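Local coordinates for bifunctional protein FolD (Thermus thermophilus, PDB 6V6Y), which probably oxidises 5,10-methylenetetrahydrofolate with NADP+ and then hydrolyses the methenyl product to 10-formyltetrahydrofolate, at residues 35-40 with 95-100; 47-52 with 260-265; 158-163 with 169-174. All blocks are in the same frame, centred on the assembly; numbering follows the deposited sequence.

Contact 1. Residues 35-40 with 95-100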
loop_
_atom_site.group_PDB
_atom_site.type_symbol
_atom_site.label_atom_id
_atom_site.label_comp_id
_atom_site.label_asym_id
_atom_site.label_seq_id
_atom_site.Cartn_x
_atom_site.Cartn_y
_atom_site.Cartn_z
ATOM N N ILE A 35 13.260 7.271 21.260
ATOM C CA ILE A 35 12.391 7.724 22.339
ATOM C C ILE A 35 11.632 6.526 22.887
ATOM O O ILE A 35 11.041 5.757 22.118
ATOM C CB ILE A 35 11.404 8.798 21.847
ATOM C CG1 ILE A 35 12.143 10.063 21.404
ATOM C CG2 ILE A 35 10.383 9.109 22.925
ATOM C CD1 ILE A 35 11.230 11.088 20.722
ATOM N N ARG A 36 11.625 6.381 24.212
ATOM C CA ARG A 36 10.840 5.346 24.876
ATOM C C ARG A 36 10.084 5.967 26.043
ATOM O O ARG A 36 10.661 6.730 26.830
ATOM C CB ARG A 36 11.722 4.190 25.371
ATOM C CG ARG A 36 11.095 3.412 26.520
ATOM C CD ARG A 36 11.785 2.077 26.799
ATOM N NE ARG A 36 13.175 2.214 27.244
ATOM C CZ ARG A 36 13.574 2.360 28.512
ATOM N NH1 ARG A 36 12.702 2.415 29.509
ATOM N NH2 ARG A 36 14.869 2.451 28.788
ATOM N N LEU A 37 8.791 5.661 26.139
ATOM C CA LEU A 37 7.973 6.030 27.287
ATOM C C LEU A 37 7.767 4.792 28.151
ATOM O O LEU A 37 7.465 3.716 27.629
ATOM C CB LEU A 37 6.627 6.612 26.840
ATOM C CG LEU A 37 6.617 8.135 26.632
ATOM C CD1 LEU A 37 7.453 8.538 25.411
ATOM C CD2 LEU A 37 5.204 8.703 26.519
ATOM N N GLY A 38 7.965 4.932 29.466
ATOM C CA GLY A 38 7.694 3.828 30.374
ATOM C C GLY A 38 8.788 2.779 30.374
ATOM O O GLY A 38 9.870 2.965 29.811
ATOM N N GLU A 39 8.476 1.634 30.987
ATOM C CA GLU A 39 9.473 0.613 31.287
ATOM C C GLU A 39 9.020 -0.784 30.848
ATOM O O GLU A 39 9.319 -1.783 31.512
ATOM C CB GLU A 39 9.816 0.621 32.779
ATOM C CG GLU A 39 10.475 1.924 33.285
ATOM C CD GLU A 39 11.837 2.202 32.635
ATOM O OE1 GLU A 39 12.673 1.276 32.554
ATOM O OE2 GLU A 39 12.075 3.352 32.200
ATOM N N ASP A 40 8.320 -0.893 29.720
ATOM C CA ASP A 40 7.914 -2.214 29.241
ATOM C C ASP A 40 9.155 -3.066 28.973
ATOM O O ASP A 40 10.043 -2.643 28.215
ATOM C CB ASP A 40 7.054 -2.116 27.976
ATOM C CG ASP A 40 6.833 -3.482 27.306
ATOM O OD1 ASP A 40 6.519 -4.457 28.021
ATOM O OD2 ASP A 40 6.982 -3.581 26.064
ATOM N N LEU A 95 7.478 1.484 20.021
ATOM C CA LEU A 95 6.101 1.091 20.269
ATOM C C LEU A 95 6.068 -0.136 21.155
ATOM O O LEU A 95 7.034 -0.900 21.204
ATOM C CB LEU A 95 5.372 0.815 18.948
ATOM C CG LEU A 95 5.564 2.001 18.008
ATOM C CD1 LEU A 95 5.049 1.709 16.611
ATOM C CD2 LEU A 95 4.923 3.255 18.602
ATOM N N PRO A 96 4.972 -0.356 21.898
ATOM C CA PRO A 96 3.732 0.425 21.920
ATOM C C PRO A 96 3.813 1.675 22.772
ATOM O O PRO A 96 4.541 1.717 23.761
ATOM C CB PRO A 96 2.730 -0.548 22.532
ATOM C CG PRO A 96 3.562 -1.319 23.508
ATOM C CD PRO A 96 4.947 -1.436 22.901
ATOM N N LEU A 97 3.061 2.686 22.389
ATOM C CA LEU A 97 2.935 3.856 23.224
ATOM C C LEU A 97 1.840 3.623 24.258
ATOM O O LEU A 97 0.958 2.786 24.058
ATOM C CB LEU A 97 2.639 5.077 22.356
ATOM C CG LEU A 97 3.920 5.585 21.699
ATOM C CD1 LEU A 97 3.649 6.557 20.563
ATOM C CD2 LEU A 97 4.767 6.242 22.771
ATOM N N PRO A 98 1.897 4.315 25.393
ATOM C CA PRO A 98 0.849 4.168 26.412
ATOM C C PRO A 98 -0.501 4.635 25.893
ATOM O O PRO A 98 -0.579 5.452 24.961
ATOM C CB PRO A 98 1.348 5.050 27.569
ATOM C CG PRO A 98 2.376 5.939 26.974
ATOM C CD PRO A 98 3.006 5.152 25.869
ATOM N N PRO A 99 -1.594 4.128 26.475
ATOM C CA PRO A 99 -2.926 4.337 25.875
ATOM C C PRO A 99 -3.366 5.786 25.778
ATOM O O PRO A 99 -4.186 6.113 24.908
ATOM C CB PRO A 99 -3.847 3.549 26.815
ATOM C CG PRO A 99 -2.980 2.512 27.406
ATOM C CD PRO A 99 -1.622 3.125 27.551
ATOM N N HIS A 100 -2.870 6.669 26.647
ATOM C CA HIS A 100 -3.320 8.052 26.619
ATOM C C HIS A 100 -2.749 8.833 25.444
ATOM O O HIS A 100 -3.061 10.026 25.296
ATOM C CB HIS A 100 -2.981 8.743 27.947
ATOM C CG HIS A 100 -1.529 9.082 28.119
ATOM N ND1 HIS A 100 -0.616 8.199 28.653
ATOM C CD2 HIS A 100 -0.841 10.218 27.848
ATOM C CE1 HIS A 100 0.575 8.771 28.698
ATOM N NE2 HIS A 100 0.467 9.995 28.210
#
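Strand 31-37 runs out beside the extended segment 95-100, the two backbones being nearest where the CA atoms of Leu37 and Leu97 lie 6.8 Å apart. Leu37 carries most of the contact. Its CB sits 4.0 Å from CD of Pro98, and its CD2 reaches CG of the same ring at 4.0 Å, so that two atoms of the leucine meet two of the proline while the side chains cross at about a right angle. The other methyl, CD1, turns to CD2 of Leu97 at a looser 4.4 Å. Leu75 of helix 72-84 touches both leucines. The arrangement belongs to the small parallel sheet of the catalytic domain, in which 31-37 is the middle strand and the loop leaving the neighbouring parallel strand 90-93 passes beside its C-terminal end; a cis peptide bond before Pro96 bends that loop. Beyond the strand, Asp40 takes the N-cap position of helix 41-57. Its OD2 lies 4.3 Å from CD of Pro96, a mere van der Waals neighbour, for the polar mate of this oxygen is Ser43. Arg36, still on the strand, reaches over the turn that follows: its NH1 hydrogen-bonds to Gly38 O at 2.9 Å, with the oxygen near the guanidinium plane, and forms a salt bridge with Glu39 OE2, also at 2.9 Å though weak as a hydrogen bond.

Contact 2. Residues 47-52 with 260-265; sequences VRLKDK and MTVAML. With NAP (NADP nicotinamide-adenine-dinucleotide phosphate), chain B.
The packing of helix 41-57, by sequence part of the catalytic domain, on the C-terminal helix 257-276, by sequence part of the NAD(P)-binding domain, illustrates how a two-domain enzyme can build a cofactor site beside a helix pair: residues 47-52 and 260-265 pack side by side, and NADP is held on the same turn of the second helix. Between these segments the backbones are nearest at Lys50 and Val262, whose CA atoms are 6.4 Å apart. Val262 and Leu265, three residues apart, both direct their side chains at the other helix. Val262 CG2 rests 4.1 Å from Leu49 CG, the methine branch point, and the two side chains cross obliquely. With CG anti to the backbone N (chi1 164°), Leu49 swings its branch towards the valine although its CB does not point at the other helix. Leu265 meets Lys50 differently. One methyl, CD2, lies against the side of the lysine chain, 4.0 Å from CB and 3.8 Å from both CG and CD of Lys50, with the two side chains at about a right angle. Because the lysine is extended beyond CG, its methylenes offer a straight hydrocarbon flank; Leu92 of strand 90-93 touches both of these side chains. Next to Val262, Thr261 faces the cofactor. Its OG1 donates a hydrogen bond to O7N of NADP, the carboxamide oxygen, at 2.7 Å, and is also hydrogen-bonded to Thr138, while its methyl CG2 lies 3.3 Å from that same O7N. The chemistry is thus divided round the helix: dispersion contacts join it to the neighbouring helix, and a directed hydroxyl bond probably helps to fix the rotation of the nicotinamide carboxamide.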
loop_
_atom_site.group_PDB
_atom_site.type_symbol
_atom_site.label_atom_id
_atom_site.label_comp_id
_atom_site.label_asym_id
_atom_site.label_seq_id
_atom_site.Cartn_x
_atom_site.Cartn_y
_atom_site.Cartn_z
ATOM N N VAL A 47 15.133 -1.435 22.552
ATOM C CA VAL A 47 15.859 -0.186 22.333
ATOM C C VAL A 47 17.316 -0.352 22.734
ATOM O O VAL A 47 18.218 0.159 22.059
ATOM C CB VAL A 47 15.188 0.997 23.059
ATOM C CG1 VAL A 47 13.680 0.995 22.798
ATOM C CG2 VAL A 47 15.512 1.023 24.552
ATOM N N ARG A 48 17.573 -1.112 23.800
ATOM C CA ARG A 48 18.950 -1.365 24.208
ATOM C C ARG A 48 19.742 -2.021 23.084
ATOM O O ARG A 48 20.932 -1.728 22.895
ATOM C CB ARG A 48 18.964 -2.231 25.467
ATOM C CG ARG A 48 20.352 -2.604 25.930
ATOM C CD ARG A 48 20.297 -3.639 27.033
ATOM N NE ARG A 48 19.679 -3.111 28.247
ATOM C CZ ARG A 48 19.317 -3.867 29.280
ATOM N NH1 ARG A 48 19.511 -5.191 29.238
ATOM N NH2 ARG A 48 18.763 -3.301 30.349
ATOM N N LEU A 49 19.087 -2.879 22.302
ATOM C CA LEU A 49 19.760 -3.547 21.195
ATOM C C LEU A 49 19.947 -2.613 19.992
ATOM O O LEU A 49 20.984 -2.652 19.320
ATOM C CB LEU A 49 18.955 -4.791 20.843
ATOM C CG LEU A 49 19.119 -5.548 19.544
ATOM C CD1 LEU A 49 20.574 -5.941 19.342
ATOM C CD2 LEU A 49 18.199 -6.774 19.615
ATOM N N LYS A 50 18.963 -1.760 19.709
ATOM C CA LYS A 50 19.139 -0.766 18.657
ATOM C C LYS A 50 20.251 0.217 19.007
ATOM O O LYS A 50 21.097 0.539 18.165
ATOM C CB LYS A 50 17.823 -0.024 18.417
ATOM C CG LYS A 50 16.659 -0.963 18.071
ATOM C CD LYS A 50 15.305 -0.250 18.052
ATOM C CE LYS A 50 14.165 -1.226 17.656
ATOM N NZ LYS A 50 13.057 -0.525 16.944
ATOM N N ASP A 51 20.261 0.705 20.247
ATOM C CA ASP A 51 21.306 1.628 20.682
ATOM C C ASP A 51 22.690 0.970 20.636
ATOM O O ASP A 51 23.642 1.533 20.080
ATOM C CB ASP A 51 20.982 2.114 22.092
ATOM C CG ASP A 51 21.959 3.161 22.588
ATOM O OD1 ASP A 51 22.275 4.111 21.834
ATOM O OD2 ASP A 51 22.385 3.036 23.745
ATOM N N LYS A 52 22.810 -0.231 21.207
ATOM C CA LYS A 52 24.089 -0.936 21.238
ATOM C C LYS A 52 24.665 -1.129 19.838
ATOM O O LYS A 52 25.873 -0.972 19.622
ATOM C CB LYS A 52 23.915 -2.288 21.926
ATOM C CG LYS A 52 25.115 -3.202 21.764
ATOM C CD LYS A 52 25.075 -4.386 22.742
ATOM C CE LYS A 52 26.255 -5.325 22.505
ATOM N NZ LYS A 52 25.941 -6.721 22.939
ATOM N N MET A 260 18.071 -9.021 10.995
ATOM C CA MET A 260 17.908 -8.198 9.796
ATOM C C MET A 260 17.104 -6.938 10.089
ATOM O O MET A 260 17.367 -5.890 9.496
ATOM C CB MET A 260 17.255 -9.012 8.680
ATOM C CG MET A 260 18.130 -10.131 8.189
ATOM S SD MET A 260 19.698 -9.555 7.563
ATOM C CE MET A 260 19.175 -8.490 6.252
ATOM N N THR A 261 16.134 -7.011 11.003
ATOM C CA THR A 261 15.402 -5.808 11.381
ATOM C C THR A 261 16.341 -4.749 11.952
ATOM O O THR A 261 16.201 -3.557 11.653
ATOM C CB THR A 261 14.311 -6.132 12.401
ATOM O OG1 THR A 261 13.396 -7.098 11.860
ATOM C CG2 THR A 261 13.541 -4.835 12.786
ATOM N N VAL A 262 17.299 -5.158 12.787
ATOM C CA VAL A 262 18.226 -4.181 13.362
ATOM C C VAL A 262 19.121 -3.601 12.274
ATOM O O VAL A 262 19.319 -2.381 12.189
ATOM C CB VAL A 262 19.058 -4.819 14.494
ATOM C CG1 VAL A 262 20.017 -3.787 15.086
ATOM C CG2 VAL A 262 18.145 -5.394 15.584
ATOM N N ALA A 263 19.656 -4.471 11.410
ATOM C CA ALA A 263 20.583 -4.029 10.372
ATOM C C ALA A 263 19.951 -2.985 9.457
ATOM O O ALA A 263 20.602 -2.001 9.079
ATOM C CB ALA A 263 21.064 -5.233 9.556
ATOM N N MET A 264 18.691 -3.190 9.066
ATOM C CA MET A 264 18.085 -2.252 8.133
ATOM C C MET A 264 17.672 -0.957 8.813
ATOM O O MET A 264 17.553 0.068 8.134
ATOM C CB MET A 264 16.881 -2.891 7.423
ATOM C CG MET A 264 17.176 -4.254 6.822
ATOM S SD MET A 264 18.502 -4.246 5.612
ATOM C CE MET A 264 17.893 -3.091 4.436
ATOM N N LEU A 265 17.452 -0.975 10.131
ATOM C CA LEU A 265 17.296 0.282 10.852
ATOM C C LEU A 265 18.591 1.094 10.818
ATOM O O LEU A 265 18.566 2.313 10.608
ATOM C CB LEU A 265 16.857 0.010 12.291
ATOM C CG LEU A 265 16.932 1.217 13.229
ATOM C CD1 LEU A 265 15.969 2.330 12.785
ATOM C CD2 LEU A 265 16.668 0.789 14.665
HETATM P PA NAP B . -0.132 -7.552 14.562
HETATM O O1A NAP B . 0.039 -7.520 16.031
HETATM O O2A NAP B . -0.744 -6.300 14.064
HETATM O O5B NAP B . -1.007 -8.837 14.142
HETATM C C5B NAP B . -0.475 -9.760 13.219
HETATM C C4B NAP B . -1.522 -10.179 12.194
HETATM O O4B NAP B . -1.587 -11.589 12.122
HETATM C C3B NAP B . -2.918 -9.681 12.528
HETATM O O3B NAP B . -3.211 -8.558 11.729
HETATM C C2B NAP B . -3.850 -10.850 12.241
HETATM O O2B NAP B . -4.712 -10.607 11.149
HETATM C C1B NAP B . -2.920 -12.011 11.910
HETATM N N9A NAP B . -3.242 -13.184 12.746
HETATM C C8A NAP B . -3.140 -13.264 14.111
HETATM N N7A NAP B . -3.529 -14.499 14.499
HETATM C C5A NAP B . -3.876 -15.211 13.404
HETATM C C6A NAP B . -4.337 -16.512 13.241
HETATM N N6A NAP B . -4.508 -17.299 14.298
HETATM N N1A NAP B . -4.616 -16.981 11.973
HETATM C C2A NAP B . -4.435 -16.158 10.882
HETATM N N3A NAP B . -3.976 -14.867 11.053
HETATM C C4A NAP B . -3.704 -14.396 12.295
HETATM O O3 NAP B . 1.285 -7.831 13.851
HETATM P PN NAP B . 2.793 -7.438 14.255
HETATM O O1N NAP B . 2.764 -6.124 14.936
HETATM O O2N NAP B . 3.660 -7.645 13.074
HETATM O O5D NAP B . 3.138 -8.569 15.347
HETATM C C5D NAP B . 3.162 -9.926 14.964
HETATM C C4D NAP B . 4.367 -10.630 15.572
HETATM O O4D NAP B . 5.556 -10.276 14.885
HETATM C C3D NAP B . 4.549 -10.234 17.030
HETATM O O3D NAP B . 4.564 -11.387 17.837
HETATM C C2D NAP B . 5.895 -9.550 17.090
HETATM O O2D NAP B . 6.621 -10.000 18.209
HETATM C C1D NAP B . 6.584 -9.985 15.811
HETATM N N1N NAP B . 7.473 -8.920 15.310
HETATM C C2N NAP B . 8.805 -9.183 15.169
HETATM C C3N NAP B . 9.668 -8.200 14.704
HETATM C C7N NAP B . 11.106 -8.535 14.450
HETATM O O7N NAP B . 11.996 -7.505 14.086
HETATM N N7N NAP B . 11.505 -9.799 14.571
HETATM C C4N NAP B . 9.171 -6.944 14.377
HETATM C C5N NAP B . 7.813 -6.689 14.524
HETATM C C6N NAP B . 6.970 -7.690 14.994
HETATM P P2B NAP B . -5.979 -9.617 11.274
HETATM O O1X NAP B . -5.514 -8.184 11.170
HETATM O O2X NAP B . -6.932 -9.915 10.141
HETATM O O3X NAP B . -6.671 -9.831 12.599
#

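Contact 3. Residues 158-163 with 169-174. With NAP (NADP nicotinamide-adenine-dinucleotide phosphate), chain B.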
loop_
_atom_site.group_PDB
_atom_site.type_symbol
_atom_site.label_atom_id
_atom_site.label_comp_id
_atom_site.label_asym_id
_atom_site.label_seq_id
_atom_site.Cartn_x
_atom_site.Cartn_y
_atom_site.Cartn_z
ATOM N N VAL A 158 4.359 -15.722 -3.476
ATOM C CA VAL A 158 4.629 -15.387 -2.083
ATOM C C VAL A 158 3.312 -15.227 -1.336
ATOM O O VAL A 158 2.428 -14.476 -1.777
ATOM C CB VAL A 158 5.471 -14.107 -1.966
ATOM C CG1 VAL A 158 5.760 -13.809 -0.511
ATOM C CG2 VAL A 158 6.751 -14.243 -2.774
ATOM N N VAL A 159 3.182 -15.926 -0.205
ATOM C CA VAL A 159 2.105 -15.681 0.751
ATOM C C VAL A 159 2.680 -14.993 1.987
ATOM O O VAL A 159 3.677 -15.446 2.566
ATOM C CB VAL A 159 1.354 -16.969 1.131
ATOM C CG1 VAL A 159 0.291 -16.667 2.194
ATOM C CG2 VAL A 159 0.722 -17.613 -0.108
ATOM N N VAL A 160 2.065 -13.880 2.365
ATOM C CA VAL A 160 2.389 -13.140 3.573
ATOM C C VAL A 160 1.205 -13.311 4.515
ATOM O O VAL A 160 0.067 -12.983 4.148
ATOM C CB VAL A 160 2.642 -11.661 3.244
ATOM C CG1 VAL A 160 2.942 -10.853 4.487
ATOM C CG2 VAL A 160 3.735 -11.545 2.183
ATOM N N VAL A 161 1.439 -13.866 5.702
ATOM C CA VAL A 161 0.366 -14.053 6.674
ATOM C C VAL A 161 0.515 -13.017 7.773
ATOM O O VAL A 161 1.481 -13.045 8.544
ATOM C CB VAL A 161 0.339 -15.471 7.259
ATOM C CG1 VAL A 161 -0.950 -15.660 8.075
ATOM C CG2 VAL A 161 0.442 -16.541 6.148
ATOM N N GLY A 162 -0.470 -12.127 7.865
ATOM C CA GLY A 162 -0.427 -11.004 8.772
ATOM C C GLY A 162 -0.416 -9.738 7.952
ATOM O O GLY A 162 0.283 -9.663 6.936
ATOM N N ARG A 163 -1.180 -8.736 8.364
ATOM C CA ARG A 163 -1.365 -7.559 7.531
ATOM C C ARG A 163 -1.149 -6.283 8.334
ATOM O O ARG A 163 -1.858 -5.288 8.149
ATOM C CB ARG A 163 -2.757 -7.566 6.891
ATOM C CG ARG A 163 -3.864 -7.634 7.918
ATOM C CD ARG A 163 -5.238 -7.336 7.344
ATOM N NE ARG A 163 -6.247 -7.775 8.299
ATOM C CZ ARG A 163 -7.559 -7.643 8.139
ATOM N NH1 ARG A 163 -8.044 -7.062 7.053
ATOM N NH2 ARG A 163 -8.383 -8.095 9.076
ATOM N N LYS A 169 1.848 -5.432 5.442
ATOM C CA LYS A 169 1.508 -4.547 4.328
ATOM C C LYS A 169 2.726 -3.899 3.669
ATOM O O LYS A 169 2.834 -3.965 2.432
ATOM C CB LYS A 169 0.478 -3.513 4.792
ATOM C CG LYS A 169 -0.868 -4.152 5.100
ATOM C CD LYS A 169 -1.960 -3.092 5.255
ATOM C CE LYS A 169 -1.842 -2.394 6.589
ATOM N NZ LYS A 169 -3.131 -1.747 6.967
ATOM N N PRO A 170 3.660 -3.260 4.380
ATOM C CA PRO A 170 4.865 -2.815 3.656
ATOM C C PRO A 170 5.622 -3.996 3.029
ATOM O O PRO A 170 6.163 -3.859 1.919
ATOM C CB PRO A 170 5.686 -2.080 4.724
ATOM C CG PRO A 170 5.093 -2.462 6.043
ATOM C CD PRO A 170 3.674 -2.865 5.803
ATOM N N LEU A 171 5.619 -5.177 3.664
ATOM C CA LEU A 171 6.237 -6.338 3.024
ATOM C C LEU A 171 5.590 -6.629 1.676
ATOM O O LEU A 171 6.284 -6.792 0.657
ATOM C CB LEU A 171 6.155 -7.575 3.918
ATOM C CG LEU A 171 6.916 -8.759 3.285
ATOM C CD1 LEU A 171 8.337 -8.351 2.831
ATOM C CD2 LEU A 171 6.989 -9.924 4.233
ATOM N N ALA A 172 4.253 -6.694 1.649
ATOM C CA ALA A 172 3.571 -6.952 0.382
ATOM C C ALA A 172 3.966 -5.925 -0.670
ATOM O O ALA A 172 4.250 -6.285 -1.820
ATOM C CB ALA A 172 2.057 -6.960 0.590
ATOM N N GLY A 173 4.027 -4.646 -0.284
ATOM C CA GLY A 173 4.438 -3.615 -1.226
ATOM C C GLY A 173 5.856 -3.805 -1.734
ATOM O O GLY A 173 6.129 -3.622 -2.925
ATOM N N LEU A 174 6.790 -4.153 -0.836
ATOM C CA LEU A 174 8.171 -4.351 -1.272
ATOM C C LEU A 174 8.303 -5.586 -2.161
ATOM O O LEU A 174 9.055 -5.567 -3.144
ATOM C CB LEU A 174 9.103 -4.456 -0.062
ATOM C CG LEU A 174 9.210 -3.165 0.749
ATOM C CD1 LEU A 174 10.202 -3.352 1.906
ATOM C CD2 LEU A 174 9.622 -1.975 -0.135
HETATM P PA NAP B . -0.132 -7.552 14.562
HETATM O O1A NAP B . 0.039 -7.520 16.031
HETATM O O2A NAP B . -0.744 -6.300 14.064
HETATM O O5B NAP B . -1.007 -8.837 14.142
HETATM C C5B NAP B . -0.475 -9.760 13.219
HETATM C C4B NAP B . -1.522 -10.179 12.194
HETATM O O4B NAP B . -1.587 -11.589 12.122
HETATM C C3B NAP B . -2.918 -9.681 12.528
HETATM O O3B NAP B . -3.211 -8.558 11.729
HETATM C C2B NAP B . -3.850 -10.850 12.241
HETATM O O2B NAP B . -4.712 -10.607 11.149
HETATM C C1B NAP B . -2.920 -12.011 11.910
HETATM N N9A NAP B . -3.242 -13.184 12.746
HETATM C C8A NAP B . -3.140 -13.264 14.111
HETATM N N7A NAP B . -3.529 -14.499 14.499
HETATM C C5A NAP B . -3.876 -15.211 13.404
HETATM C C6A NAP B . -4.337 -16.512 13.241
HETATM N N6A NAP B . -4.508 -17.299 14.298
HETATM N N1A NAP B . -4.616 -16.981 11.973
HETATM C C2A NAP B . -4.435 -16.158 10.882
HETATM N N3A NAP B . -3.976 -14.867 11.053
HETATM C C4A NAP B . -3.704 -14.396 12.295
HETATM O O3 NAP B . 1.285 -7.831 13.851
HETATM P PN NAP B . 2.793 -7.438 14.255
HETATM O O1N NAP B . 2.764 -6.124 14.936
HETATM O O2N NAP B . 3.660 -7.645 13.074
HETATM O O5D NAP B . 3.138 -8.569 15.347
HETATM C C5D NAP B . 3.162 -9.926 14.964
HETATM C C4D NAP B . 4.367 -10.630 15.572
HETATM O O4D NAP B . 5.556 -10.276 14.885
HETATM C C3D NAP B . 4.549 -10.234 17.030
HETATM O O3D NAP B . 4.564 -11.387 17.837
HETATM C C2D NAP B . 5.895 -9.550 17.090
HETATM O O2D NAP B . 6.621 -10.000 18.209
HETATM C C1D NAP B . 6.584 -9.985 15.811
HETATM N N1N NAP B . 7.473 -8.920 15.310
HETATM C C2N NAP B . 8.805 -9.183 15.169
HETATM C C3N NAP B . 9.668 -8.200 14.704
HETATM C C7N NAP B . 11.106 -8.535 14.450
HETATM O O7N NAP B . 11.996 -7.505 14.086
HETATM N N7N NAP B . 11.505 -9.799 14.571
HETATM C C4N NAP B . 9.171 -6.944 14.377
HETATM C C5N NAP B . 7.813 -6.689 14.524
HETATM C C6N NAP B . 6.970 -7.690 14.994
HETATM P P2B NAP B . -5.979 -9.617 11.274
HETATM O O1X NAP B . -5.514 -8.184 11.170
HETATM O O2X NAP B . -6.932 -9.915 10.141
HETATM O O3X NAP B . -6.671 -9.831 12.599
#
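Arg163 meets Lys169 with its first carbons and NADP with its last atoms. CB lies 4.3 Å from CG of Lys169. CG is set between the backbone N and the carbonyl carbon (chi1 57°), which sends the extended chain away from the helix and brings CG within 3.7 Å of phosphate oxygen O1X of NADP. CD follows along the same phosphate. NE donates to O1X at 3.0 Å (N-H...O 152°) and weakly to O2X, and NH2 donates to O2X at 2.6 Å (132°), the phosphorus P2B lying at the guanidinium edge in its plane. NH1 forms a salt bridge with OD1 of Asp179 of the second subunit. The carbonyl O of Arg163 is in van der Waals contact with CE of Lys169 at 3.3 Å; NZ of that lysine hydrogen-bonds to Trp128 O of the second subunit. Deeper in, Val160 of the strand directs both methyls at Leu171 of the helix, whose CD2 is 4.2 Å from Val160 CG1. This is the start of a beta-alpha-beta crossover in the Rossmann-like NAD(P)-binding domain, and Gly162, at the turn, brings its CA to 3.6 Å from O4B of NADP. A leucine in place of Arg163 would probably leave the 2'-phosphate without these N-H donors and Asp179 of the second subunit without its charged mate. A guanidinium edge matched to the phosphate is consistent with the use of NADP, whose additional phosphate distinguishes it from NAD.

Overall arrangement
All three contacts are partly buried, but they differ in what surrounds them. Contact 1 lies farthest from the centre of the chain and is apolar packing within the catalytic domain. Contact 2 interleaves with it along the chain, strand 31-37 leading into helix 41-57, and the two touch where Arg36 NE meets Val47 CG2 at 3.8 Å; in contact 2, however, the packing joins helices from both domains of the sequence. Contact 3, across the chain's centre from contact 2, holds a strand and helix of the nucleotide-binding fold and is the one reached by the second subunit. Contacts 2 and 3 share NADP: a neutral hydroxyl serves its nicotinamide end, a charged guanidinium its 2'-phosphate.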